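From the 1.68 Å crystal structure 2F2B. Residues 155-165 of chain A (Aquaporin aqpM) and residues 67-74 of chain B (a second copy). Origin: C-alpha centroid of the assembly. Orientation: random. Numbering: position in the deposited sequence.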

# COMPACT_ATOMS: atom_id res chain seq x y z
N PHE A 155 -14.98 -6.89 14.91
CA PHE A 155 -16.03 -5.88 14.97
C PHE A 155 -15.78 -4.88 13.83
O PHE A 155 -16.69 -4.54 13.07
CB PHE A 155 -16.01 -5.15 16.31
CG PHE A 155 -17.03 -4.04 16.43
CD1 PHE A 155 -18.30 -4.29 16.95
CD2 PHE A 155 -16.72 -2.75 16.01
CE1 PHE A 155 -19.25 -3.27 17.05
CE2 PHE A 155 -17.67 -1.72 16.10
CZ PHE A 155 -18.93 -1.99 16.63
N LEU A 156 -14.54 -4.40 13.72
CA LEU A 156 -14.22 -3.44 12.66
C LEU A 156 -14.45 -4.06 11.28
O LEU A 156 -15.03 -3.43 10.40
CB LEU A 156 -12.76 -2.97 12.76
CG LEU A 156 -12.33 -2.03 11.63
CD1 LEU A 156 -13.24 -0.80 11.60
CD2 LEU A 156 -10.88 -1.61 11.81
N LEU A 157 -13.99 -5.29 11.10
CA LEU A 157 -14.17 -5.98 9.83
C LEU A 157 -15.65 -6.06 9.45
O LEU A 157 -16.04 -5.67 8.34
CB LEU A 157 -13.60 -7.40 9.89
CG LEU A 157 -13.93 -8.32 8.70
CD1 LEU A 157 -13.46 -7.69 7.39
CD2 LEU A 157 -13.28 -9.68 8.91
N MET A 158 -16.48 -6.55 10.36
CA MET A 158 -17.90 -6.71 10.08
C MET A 158 -18.67 -5.40 9.89
O MET A 158 -19.53 -5.32 9.01
CB MET A 158 -18.56 -7.53 11.19
CG MET A 158 -19.97 -8.04 10.84
SD MET A 158 -19.99 -9.28 9.52
CE MET A 158 -21.35 -8.72 8.54
N ILE A 159 -18.38 -4.38 10.69
CA ILE A 159 -19.10 -3.12 10.53
C ILE A 159 -18.74 -2.48 9.19
O ILE A 159 -19.56 -1.81 8.56
CB ILE A 159 -18.83 -2.14 11.71
CG1 ILE A 159 -19.98 -1.13 11.81
CG2 ILE A 159 -17.50 -1.42 11.53
CD1 ILE A 159 -19.97 -0.28 13.06
N THR A 160 -17.52 -2.73 8.72
CA THR A 160 -17.09 -2.20 7.43
C THR A 160 -17.85 -2.96 6.34
O THR A 160 -18.35 -2.37 5.39
CB THR A 160 -15.57 -2.38 7.24
OG1 THR A 160 -14.88 -1.66 8.27
CG2 THR A 160 -15.12 -1.86 5.87
N ILE A 161 -17.95 -4.28 6.49
CA ILE A 161 -18.67 -5.10 5.52
C ILE A 161 -20.13 -4.63 5.42
O ILE A 161 -20.69 -4.55 4.33
CB ILE A 161 -18.61 -6.60 5.90
CG1 ILE A 161 -17.21 -7.15 5.61
CG2 ILE A 161 -19.68 -7.40 5.14
CD1 ILE A 161 -16.97 -8.57 6.11
N MET A 162 -20.73 -4.31 6.57
CA MET A 162 -22.12 -3.84 6.58
C MET A 162 -22.26 -2.54 5.79
O MET A 162 -23.18 -2.39 4.98
CB MET A 162 -22.59 -3.61 8.02
CG MET A 162 -22.76 -4.87 8.86
SD MET A 162 -24.05 -5.97 8.21
CE MET A 162 -25.54 -5.01 8.55
N GLY A 163 -21.35 -1.61 6.03
CA GLY A 163 -21.43 -0.33 5.35
C GLY A 163 -21.07 -0.29 3.88
O GLY A 163 -21.69 0.45 3.11
N ILE A 164 -20.09 -1.09 3.46
CA ILE A 164 -19.64 -1.07 2.07
C ILE A 164 -20.15 -2.20 1.17
O ILE A 164 -20.12 -2.08 -0.05
CB ILE A 164 -18.09 -1.03 2.01
CG1 ILE A 164 -17.63 -0.50 0.64
CG2 ILE A 164 -17.51 -2.42 2.23
CD1 ILE A 164 -18.09 0.91 0.34
N ALA A 165 -20.61 -3.31 1.75
CA ALA A 165 -21.08 -4.42 0.93
C ALA A 165 -22.55 -4.77 1.12
O ALA A 165 -23.22 -5.18 0.16
CB ALA A 165 -20.23 -5.66 1.20
N ALA B 67 -10.19 4.71 6.65
CA ALA B 67 -10.98 4.42 5.46
C ALA B 67 -12.16 3.52 5.84
O ALA B 67 -13.31 3.80 5.48
CB ALA B 67 -10.11 3.73 4.39
N ALA B 68 -11.87 2.45 6.58
CA ALA B 68 -12.92 1.53 7.01
C ALA B 68 -14.01 2.28 7.77
O ALA B 68 -15.21 2.08 7.52
CB ALA B 68 -12.32 0.44 7.89
N SER B 69 -13.60 3.15 8.68
CA SER B 69 -14.55 3.93 9.48
C SER B 69 -15.43 4.84 8.63
O SER B 69 -16.63 4.96 8.86
CB SER B 69 -13.80 4.76 10.53
OG SER B 69 -13.20 3.91 11.51
N ILE B 70 -14.83 5.50 7.64
CA ILE B 70 -15.58 6.40 6.78
C ILE B 70 -16.61 5.63 5.94
O ILE B 70 -17.74 6.10 5.76
CB ILE B 70 -14.63 7.21 5.86
CG1 ILE B 70 -13.81 8.18 6.72
CG2 ILE B 70 -15.44 7.98 4.81
CD1 ILE B 70 -12.74 8.95 5.96
N TYR B 71 -16.24 4.46 5.43
CA TYR B 71 -17.20 3.69 4.64
C TYR B 71 -18.30 3.12 5.52
O TYR B 71 -19.44 2.96 5.08
CB TYR B 71 -16.47 2.57 3.88
CG TYR B 71 -15.70 3.10 2.69
CD1 TYR B 71 -16.37 3.62 1.57
CD2 TYR B 71 -14.31 3.15 2.70
CE1 TYR B 71 -15.66 4.18 0.50
CE2 TYR B 71 -13.60 3.71 1.65
CZ TYR B 71 -14.28 4.23 0.55
OH TYR B 71 -13.57 4.82 -0.47
N ALA B 72 -17.98 2.84 6.77
CA ALA B 72 -18.97 2.28 7.69
C ALA B 72 -19.84 3.34 8.36
O ALA B 72 -21.04 3.13 8.55
CB ALA B 72 -18.26 1.46 8.78
N LEU B 73 -19.25 4.49 8.68
CA LEU B 73 -19.98 5.54 9.40
C LEU B 73 -20.18 6.85 8.67
O LEU B 73 -20.90 7.73 9.17
CB LEU B 73 -19.25 5.81 10.72
CG LEU B 73 -18.86 4.56 11.52
CD1 LEU B 73 -17.90 4.95 12.63
CD2 LEU B 73 -20.10 3.87 12.08
N GLY B 74 -19.56 7.01 7.50
CA GLY B 74 -19.71 8.25 6.77
C GLY B 74 -21.15 8.67 6.49
O GLY B 74 -21.49 9.84 6.64
O HOH W 1 -20.06 2.89 2.51

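At the centre, Ala B72 lies against the backbone of chain A: its CB is 3.5 Å from Ile A159 O and 4.1 Å from Thr A160 CA. The nearest CA pair across the contact is Gly A163 CA to Ala B72 CA, 4.3 Å. An ideal CB on Gly A163 would fall 2.7 Å from Tyr B71 O and 2.8 Å from Ala B72 CA, both clashes; the absent side chain is consistent with helix axes that approach to 7.5 Å and cross at 51°.

Larger side chains surround this centre. Ile A159 starts sideways; its CG2 lies 4.1 Å from Ala B72 CB, and its end comes nearer to chain B, with CD1 4.3 Å from Leu B73 CD2. Leu A156 CD1 reaches Ala B68 CB at 4.0 Å. Ile A164, with chi1 t and chi2 p, brings CD1 to 3.4 Å from Tyr B71 CD1, approaching the ring obliquely.

Thr A160 is polar yet suits this surface: in rotamer m, its OG1 donates to Leu A156 O at 2.8 Å within its own helix while packing 3.3 Å from Ala B68 CB. No direct hydrogen bond crosses the contact, which buries 367 Å² in total. At the polar edge, water 1 sits within hydrogen-bonding distance of a backbone carbonyl on each chain, its O 3.0 Å from Gly A163 O and 2.6 Å from Tyr B71 O.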